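PDB 3TC8: leucine aminopeptidase from Parabacteroides distasonis, which binds zinc and probably acts as an aminopeptidase or a related glutaminyl-peptide cyclotransferase. Local coordinates for residues 100-105 and 158-163; 174-179 and 251-256. One frame throughout, in Å; residues are numbered along the deposited sequence.

Interaction 1 (100-105 and 158-163); sequences FAHWDS and AEDYGT
Ala158 opens the contact by laying its backbone against the carboxylate of Asp104, with CG of Asp104 3.3 Å from N of Ala158. One residue on, N of Glu159 bonds to OD1 of Asp104 at 3.1 Å, coming from above the carboxylate plane, while ND1 of His102 reaches the same oxygen at 2.8 Å from the opposite face. Held from both faces, OD1 links the histidine to the loop. The side chain of Glu159 turns to the His102 ring: chi1 (179°) sets CG anti to the backbone N, and the bend at chi2 sets CD. OE1 lies 3.2 Å above the centre of the ring face. NE2 of His102 is bonded instead to Asp127. This is the zinc site of the M28 fold, built where strand 96-102 and the loop after strand 150-156 run out at the same end of the sheet. Asp160 binds the zinc ion with its side chain, together with Asp127 and His281. Its N-H donates to the syn lone pair of Asp104 OD2, N to OD2 2.9 Å, so Asp104 is a second-shell group that fixes the backbone of a metal ligand. CB of Asp160 lies 4.1 Å from CE1 of His102, approaching the ring obliquely.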
ATOM      1  N   PHE A 100       1.169  -5.611  -1.703  1.00  6.74           N
ATOM      2  CA  PHE A 100       1.269  -4.989  -0.367  1.00  7.30           C
ATOM      3  C   PHE A 100       0.907  -3.549  -0.384  1.00  6.82           C
ATOM      4  O   PHE A 100       0.853  -2.894  -1.411  1.00  7.39           O
ATOM      5  CB  PHE A 100       2.631  -5.283   0.297  1.00  7.17           C
ATOM      6  CG  PHE A 100       3.871  -4.831  -0.439  1.00  7.57           C
ATOM      7  CD1 PHE A 100       4.311  -5.449  -1.596  1.00  8.01           C
ATOM      8  CD2 PHE A 100       4.672  -3.843   0.097  1.00  8.09           C
ATOM      9  CE1 PHE A 100       5.494  -5.130  -2.203  1.00  8.12           C
ATOM     10  CE2 PHE A 100       5.876  -3.510  -0.528  1.00  8.35           C
ATOM     11  CZ  PHE A 100       6.295  -4.142  -1.639  1.00  8.42           C
ATOM     12  N   ALA A 101       0.601  -3.043   0.810  1.00  7.45           N
ATOM     13  CA  ALA A 101       0.190  -1.649   1.047  1.00  7.07           C
ATOM     14  C   ALA A 101       0.329  -1.392   2.558  1.00  7.14           C
ATOM     15  O   ALA A 101       0.360  -2.326   3.320  1.00  8.81           O
ATOM     16  CB  ALA A 101      -1.291  -1.475   0.632  1.00  8.02           C
ATOM     17  N   HIS A 102       0.449  -0.119   2.911  1.00  6.98           N
ATOM     18  CA  HIS A 102       0.429   0.223   4.341  1.00  7.44           C
ATOM     19  C   HIS A 102      -0.986   0.561   4.761  1.00  7.24           C
ATOM     20  O   HIS A 102      -1.763   1.158   4.007  1.00  7.65           O
ATOM     21  CB  HIS A 102       1.401   1.364   4.693  1.00  7.41           C
ATOM     22  CG  HIS A 102       0.910   2.751   4.501  1.00  7.28           C
ATOM     23  ND1 HIS A 102       0.357   3.461   5.546  1.00  7.87           N
ATOM     24  CD2 HIS A 102       0.884   3.581   3.438  1.00  9.16           C
ATOM     25  CE1 HIS A 102      -0.019   4.648   5.134  1.00  8.31           C
ATOM     26  NE2 HIS A 102       0.316   4.775   3.872  1.00  9.07           N
ATOM     27  N   TRP A 103      -1.331   0.223   6.011  1.00  7.27           N
ATOM     28  CA  TRP A 103      -2.693   0.421   6.513  1.00  7.26           C
ATOM     29  C   TRP A 103      -2.833   1.456   7.621  1.00  7.97           C
ATOM     30  O   TRP A 103      -3.957   1.851   7.948  1.00  8.19           O
ATOM     31  CB  TRP A 103      -3.368  -0.901   6.917  1.00  7.67           C
ATOM     32  CG  TRP A 103      -2.878  -1.548   8.154  1.00  7.18           C
ATOM     33  CD1 TRP A 103      -1.833  -2.403   8.265  1.00  8.12           C
ATOM     34  CD2 TRP A 103      -3.484  -1.502   9.447  1.00  7.46           C
ATOM     35  NE1 TRP A 103      -1.741  -2.868   9.557  1.00  8.45           N
ATOM     36  CE2 TRP A 103      -2.768  -2.365  10.299  1.00  7.54           C
ATOM     37  CE3 TRP A 103      -4.582  -0.809   9.970  1.00  8.21           C
ATOM     38  CZ2 TRP A 103      -3.110  -2.508  11.630  1.00  8.61           C
ATOM     39  CZ3 TRP A 103      -4.936  -0.989  11.282  1.00  8.30           C
ATOM     40  CH2 TRP A 103      -4.217  -1.839  12.092  1.00  8.34           C
ATOM     41  N   ASP A 104      -1.735   1.851   8.256  1.00  7.51           N
ATOM     42  CA  ASP A 104      -1.775   2.897   9.259  1.00  7.98           C
ATOM     43  C   ASP A 104      -2.049   4.256   8.650  1.00  8.19           C
ATOM     44  O   ASP A 104      -1.815   4.496   7.451  1.00  9.67           O
ATOM     45  CB  ASP A 104      -0.465   2.936  10.046  1.00  7.80           C
ATOM     46  CG  ASP A 104       0.747   3.257   9.183  1.00  8.39           C
ATOM     47  OD1 ASP A 104       0.930   2.600   8.139  1.00  8.82           O
ATOM     48  OD2 ASP A 104       1.520   4.167   9.591  1.00  9.36           O
ATOM     49  N   SER A 105      -2.497   5.157   9.522  1.00  8.08           N
ATOM     50  CA  SER A 105      -2.651   6.571   9.187  1.00  8.78           C
ATOM     51  C   SER A 105      -1.645   7.394   9.973  1.00  8.37           C
ATOM     52  O   SER A 105      -1.391   7.165  11.149  1.00  9.26           O
ATOM     53  CB  SER A 105      -4.071   7.051   9.637  1.00  9.60           C
ATOM     54  OG  SER A 105      -5.097   6.271   9.092  1.00  9.63           O
ATOM     55  N   ALA A 158       2.599   0.867  10.559  1.00  8.86           N
ATOM     56  CA  ALA A 158       3.584   1.820  11.053  1.00  8.75           C
ATOM     57  C   ALA A 158       4.500   2.301   9.925  1.00  8.80           C
ATOM     58  O   ALA A 158       5.693   2.548  10.155  1.00  9.48           O
ATOM     59  CB  ALA A 158       4.341   1.256  12.219  1.00 10.48           C
ATOM     60  N   GLU A 159       3.942   2.542   8.746  1.00  9.22           N
ATOM     61  CA  GLU A 159       4.698   3.089   7.658  1.00  8.78           C
ATOM     62  C   GLU A 159       4.869   4.599   7.758  1.00  8.17           C
ATOM     63  O   GLU A 159       5.862   5.121   7.269  1.00  9.02           O
ATOM     64  CB  GLU A 159       4.033   2.724   6.322  1.00  9.80           C
ATOM     65  CG  GLU A 159       4.738   3.271   5.075  1.00 11.89           C
ATOM     66  CD  GLU A 159       4.473   4.706   4.693  1.00 15.67           C
ATOM     67  OE1 GLU A 159       3.380   5.205   5.055  1.00 15.83           O
ATOM     68  OE2 GLU A 159       5.383   5.319   4.024  1.00 22.78           O
ATOM     69  N   ASP A 160       3.849   5.252   8.320  1.00  8.14           N
ATOM     70  CA  ASP A 160       3.692   6.706   8.132  1.00  8.40           C
ATOM     71  C   ASP A 160       3.813   7.471   9.469  1.00  8.44           C
ATOM     72  O   ASP A 160       3.192   8.522   9.623  1.00  9.16           O
ATOM     73  CB  ASP A 160       2.377   7.024   7.429  1.00  9.27           C
ATOM     74  CG  ASP A 160       2.505   8.116   6.414  1.00 10.67           C
ATOM     75  OD1 ASP A 160       3.615   8.568   6.106  1.00 15.17           O
ATOM     76  OD2 ASP A 160       1.504   8.524   5.875  1.00 12.98           O
ATOM     77  N   TYR A 161       4.685   6.982  10.335  1.00  8.49           N
ATOM     78  CA  TYR A 161       4.970   7.562  11.658  1.00  9.20           C
ATOM     79  C   TYR A 161       6.408   8.107  11.689  1.00  8.89           C
ATOM     80  O   TYR A 161       7.003   8.240  12.753  1.00 10.35           O
ATOM     81  CB  TYR A 161       4.720   6.507  12.762  1.00  9.61           C
ATOM     82  CG  TYR A 161       4.153   7.001  14.081  1.00  9.95           C
ATOM     83  CD1 TYR A 161       4.876   7.835  14.957  1.00 10.82           C
ATOM     84  CD2 TYR A 161       2.908   6.567  14.516  1.00 10.41           C
ATOM     85  CE1 TYR A 161       4.335   8.189  16.168  1.00 12.35           C
ATOM     86  CE2 TYR A 161       2.389   6.895  15.755  1.00 11.29           C
ATOM     87  CZ  TYR A 161       3.132   7.720  16.572  1.00 12.25           C
ATOM     88  OH  TYR A 161       2.605   8.044  17.816  1.00 15.19           O
ATOM     89  N   GLY A 162       6.951   8.475  10.543  1.00  8.76           N
ATOM     90  CA  GLY A 162       8.295   9.018  10.468  1.00  9.13           C
ATOM     91  C   GLY A 162       8.367  10.448  10.944  1.00  9.35           C
ATOM     92  O   GLY A 162       7.356  11.127  11.161  1.00  9.65           O
ATOM     93  N   THR A 163       9.593  10.913  11.128  1.00  9.23           N
ATOM     94  CA  THR A 163       9.874  12.239  11.676  1.00  9.46           C
ATOM     95  C   THR A 163       9.054  13.295  10.949  1.00  9.57           C
ATOM     96  O   THR A 163       9.149  13.414   9.717  1.00 10.07           O
ATOM     97  CB  THR A 163      11.362  12.582  11.514  1.00  9.52           C
ATOM     98  OG1 THR A 163      12.133  11.535  12.114  1.00 10.35           O
ATOM     99  CG2 THR A 163      11.681  13.935  12.154  1.00 11.67           C
TER

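Interaction 2 (174-179 and 251-256); sequences SWCLGT and HQYVIS
The start of helix 177-184 meets helix 250-258 near the zinc site, at the ends of the central strands, and the Tyr253 side chain spans much of the seam. Cys176, the N-cap residue of helix 177-184, sets its CB 3.5 Å from CD2 of Tyr253, with CE2 almost as close. Its sulfur stands anti to its own carbonyl carbon (chi1 -52°), which leaves SG 5.0 Å from the centroid of the tyrosine ring and 74° off the ring normal, an oblique sulfur-aromatic contact.

Further out along the ring, the hydroxyl of Tyr253 accepts a hydrogen bond of 2.8 Å from water 1, and the water in turn accepts one from N of Trp175 at 3.0 Å. OH of Tyr253 is also bonded to Asp173, so the tyrosine is tied to the chain leading into helix 177-184 both directly and through solvent. In this M28 fold helix 250-258 lies against strands 96-102 and 262-266 of the mixed sheet. About one helical turn on from Cys176, Thr179 points its methyl across: CG2, anti to the backbone N, touches CG2 of Val254 at 3.7 Å and CB of Tyr253 at 3.9 Å, each pair of side chains crossing at about a right angle. The branching at CB divides the work, because OG1 of Thr179 bonds to Asp250, the first residue of helix 250-258, while the methyl makes the apolar contact. Val254 continues inward to Leu98 and Phe100 of strand 96-102. Within the tyrosine's own helix, CG of Gln252 sits 3.5 Å above one face of the Tyr253 ring, offset toward its rim.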
ATOM      1  N   SER A 174      13.113   5.972   9.769  1.00  9.66           N
ATOM      2  CA  SER A 174      11.987   6.189  10.649  1.00  9.28           C
ATOM      3  C   SER A 174      10.638   5.857  10.008  1.00  8.78           C
ATOM      4  O   SER A 174       9.652   5.792  10.754  1.00  8.97           O
ATOM      5  CB  SER A 174      11.986   7.611  11.193  1.00 10.01           C
ATOM      6  OG  SER A 174      11.526   8.586  10.264  1.00 10.82           O
ATOM      7  N   TRP A 175      10.624   5.673   8.697  1.00  8.97           N
ATOM      8  CA  TRP A 175       9.433   5.296   7.957  1.00  8.88           C
ATOM      9  C   TRP A 175       9.390   3.796   7.764  1.00  8.38           C
ATOM     10  O   TRP A 175      10.392   3.112   7.914  1.00  9.37           O
ATOM     11  CB  TRP A 175       9.423   6.023   6.597  1.00  9.57           C
ATOM     12  CG  TRP A 175       9.600   7.490   6.693  1.00 10.09           C
ATOM     13  CD1 TRP A 175      10.771   8.186   6.737  1.00 12.15           C
ATOM     14  CD2 TRP A 175       8.575   8.449   6.926  1.00 10.07           C
ATOM     15  NE1 TRP A 175      10.555   9.522   6.921  1.00 12.38           N
ATOM     16  CE2 TRP A 175       9.204   9.726   7.032  1.00 10.93           C
ATOM     17  CE3 TRP A 175       7.180   8.385   7.019  1.00 10.96           C
ATOM     18  CZ2 TRP A 175       8.490  10.876   7.232  1.00 12.52           C
ATOM     19  CZ3 TRP A 175       6.474   9.544   7.221  1.00 12.40           C
ATOM     20  CH2 TRP A 175       7.127  10.775   7.327  1.00 12.56           C
ATOM     21  N   CYS A 176       8.224   3.257   7.409  1.00  8.04           N
ATOM     22  CA  CYS A 176       8.129   1.854   6.971  1.00  8.23           C
ATOM     23  C   CYS A 176       8.603   0.916   8.063  1.00  8.41           C
ATOM     24  O   CYS A 176       9.280  -0.075   7.799  1.00  8.64           O
ATOM     25  CB  CYS A 176       8.938   1.629   5.677  1.00  8.91           C
ATOM     26  SG  CYS A 176       8.580   2.766   4.351  1.00 10.22           S
ATOM     27  N   LEU A 177       8.185   1.170   9.307  1.00  8.35           N
ATOM     28  CA  LEU A 177       8.699   0.383  10.414  1.00  8.60           C
ATOM     29  C   LEU A 177       8.176  -1.058  10.388  1.00  7.84           C
ATOM     30  O   LEU A 177       8.902  -1.991  10.749  1.00  8.67           O
ATOM     31  CB  LEU A 177       8.335   1.050  11.747  1.00  9.31           C
ATOM     32  CG  LEU A 177       8.932   2.419  11.996  1.00  9.64           C
ATOM     33  CD1 LEU A 177       8.346   3.028  13.256  1.00 10.77           C
ATOM     34  CD2 LEU A 177      10.481   2.374  12.047  1.00 11.52           C
ATOM     35  N   GLY A 178       6.896  -1.240  10.030  1.00  8.18           N
ATOM     36  CA  GLY A 178       6.353  -2.596   9.968  1.00  8.73           C
ATOM     37  C   GLY A 178       7.020  -3.453   8.912  1.00  7.81           C
ATOM     38  O   GLY A 178       7.291  -4.635   9.157  1.00  8.49           O
ATOM     39  N   THR A 179       7.301  -2.872   7.761  1.00  8.26           N
ATOM     40  CA  THR A 179       7.981  -3.576   6.702  1.00  8.48           C
ATOM     41  C   THR A 179       9.397  -3.923   7.112  1.00  8.44           C
ATOM     42  O   THR A 179       9.884  -5.025   6.843  1.00  9.55           O
ATOM     43  CB  THR A 179       8.024  -2.770   5.378  1.00  9.23           C
ATOM     44  OG1 THR A 179       6.682  -2.402   5.062  1.00  9.73           O
ATOM     45  CG2 THR A 179       8.576  -3.619   4.254  1.00 10.17           C
ATOM     46  N   HIS A 251       8.418  -0.682  -0.411  1.00  9.04           N
ATOM     47  CA  HIS A 251       9.084  -1.594  -1.357  1.00  8.99           C
ATOM     48  C   HIS A 251      10.603  -1.592  -1.238  1.00  9.27           C
ATOM     49  O   HIS A 251      11.229  -2.643  -1.440  1.00 10.08           O
ATOM     50  CB  HIS A 251       8.649  -1.283  -2.797  1.00  9.32           C
ATOM     51  CG  HIS A 251       9.096   0.030  -3.335  1.00  9.21           C
ATOM     52  ND1 HIS A 251       8.922   1.203  -2.631  1.00  9.57           N
ATOM     53  CD2 HIS A 251       9.705   0.341  -4.507  1.00  9.61           C
ATOM     54  CE1 HIS A 251       9.420   2.190  -3.353  1.00  9.81           C
ATOM     55  NE2 HIS A 251       9.891   1.694  -4.500  1.00  9.36           N
ATOM     56  N   GLN A 252      11.198  -0.470  -0.821  1.00  9.69           N
ATOM     57  CA  GLN A 252      12.670  -0.463  -0.697  1.00 11.13           C
ATOM     58  C   GLN A 252      13.158  -1.445   0.361  1.00 10.14           C
ATOM     59  O   GLN A 252      14.225  -2.013   0.235  1.00 12.12           O
ATOM     60  CB  GLN A 252      13.228   0.912  -0.446  1.00 13.33           C
ATOM     61  CG  GLN A 252      13.103   1.404   0.913  1.00 13.80           C
ATOM     62  CD  GLN A 252      13.534   2.863   0.987  1.00 15.60           C
ATOM     63  OE1 GLN A 252      13.023   3.679   0.230  1.00 18.24           O
ATOM     64  NE2 GLN A 252      14.394   3.199   1.962  1.00 16.62           N
ATOM     65  N   TYR A 253      12.353  -1.624   1.417  1.00 10.88           N
ATOM     66  CA  TYR A 253      12.716  -2.490   2.504  1.00 11.36           C
ATOM     67  C   TYR A 253      12.433  -3.955   2.197  1.00 11.27           C
ATOM     68  O   TYR A 253      13.110  -4.830   2.712  1.00 12.76           O
ATOM     69  CB  TYR A 253      12.081  -1.985   3.804  1.00 11.86           C
ATOM     70  CG  TYR A 253      12.597  -0.681   4.271  1.00 12.08           C
ATOM     71  CD1 TYR A 253      13.845  -0.583   4.876  1.00 12.72           C
ATOM     72  CD2 TYR A 253      11.876   0.473   4.074  1.00 12.60           C
ATOM     73  CE1 TYR A 253      14.335   0.652   5.331  1.00 12.53           C
ATOM     74  CE2 TYR A 253      12.363   1.722   4.488  1.00 13.59           C
ATOM     75  CZ  TYR A 253      13.573   1.810   5.114  1.00 13.24           C
ATOM     76  OH  TYR A 253      14.021   3.023   5.545  1.00 14.34           O
ATOM     77  N   VAL A 254      11.439  -4.205   1.340  1.00 10.67           N
ATOM     78  CA  VAL A 254      11.219  -5.558   0.833  1.00 10.66           C
ATOM     79  C   VAL A 254      12.408  -5.948  -0.064  1.00 10.69           C
ATOM     80  O   VAL A 254      12.929  -7.064   0.072  1.00 12.69           O
ATOM     81  CB  VAL A 254       9.894  -5.665   0.094  1.00 10.31           C
ATOM     82  CG1 VAL A 254       9.759  -7.017  -0.581  1.00 10.73           C
ATOM     83  CG2 VAL A 254       8.711  -5.359   1.044  1.00 10.80           C
ATOM     84  N   ILE A 255      12.867  -5.037  -0.920  1.00 11.37           N
ATOM     85  CA  ILE A 255      13.999  -5.275  -1.807  1.00 12.08           C
ATOM     86  C   ILE A 255      15.254  -5.554  -0.977  1.00 13.38           C
ATOM     87  O   ILE A 255      15.933  -6.562  -1.165  1.00 15.38           O
ATOM     88  CB  ILE A 255      14.188  -4.064  -2.747  1.00 11.91           C
ATOM     89  CG1 ILE A 255      13.036  -3.973  -3.754  1.00 11.66           C
ATOM     90  CG2 ILE A 255      15.563  -4.164  -3.488  1.00 13.38           C
ATOM     91  CD1 ILE A 255      12.920  -2.560  -4.439  1.00 11.94           C
ATOM     92  N   SER A 256      15.542  -4.684  -0.025  1.00 14.05           N
ATOM     93  CA  SER A 256      16.793  -4.816   0.718  1.00 16.50           C
ATOM     94  C   SER A 256      16.769  -5.988   1.689  1.00 16.52           C
ATOM     95  O   SER A 256      17.796  -6.656   1.895  1.00 19.84           O
ATOM     96  CB  SER A 256      17.138  -3.526   1.438  1.00 16.54           C
ATOM     97  OG  SER A 256      16.219  -3.185   2.459  1.00 19.32           O
TER
HETATM   98  O   HOH W   1      12.631   5.309   6.445  1.00 13.35           O

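The two contacts lie side by side, their centres 10 Å apart, and share the loop that leads from Ala158 toward helix 177-184. Two probable backbone hydrogen bonds join them, O of Ala158 to N of Leu177 and O of Glu159 to N of Cys176, each 3.0 Å. OD1 of Asp160 packs 3.2 Å from CZ3 of Trp175, so the indole of the 174-179 segment borders the zinc ligand of interaction 1; the Trp175 side chain comes within about 5 Å of the zinc ion, nearest atoms. Interaction 1 thus supplies a metal ligand and its second shell, while interaction 2 joins the loop bearing Trp175 and the start of helix 177-184 to helix 250-258.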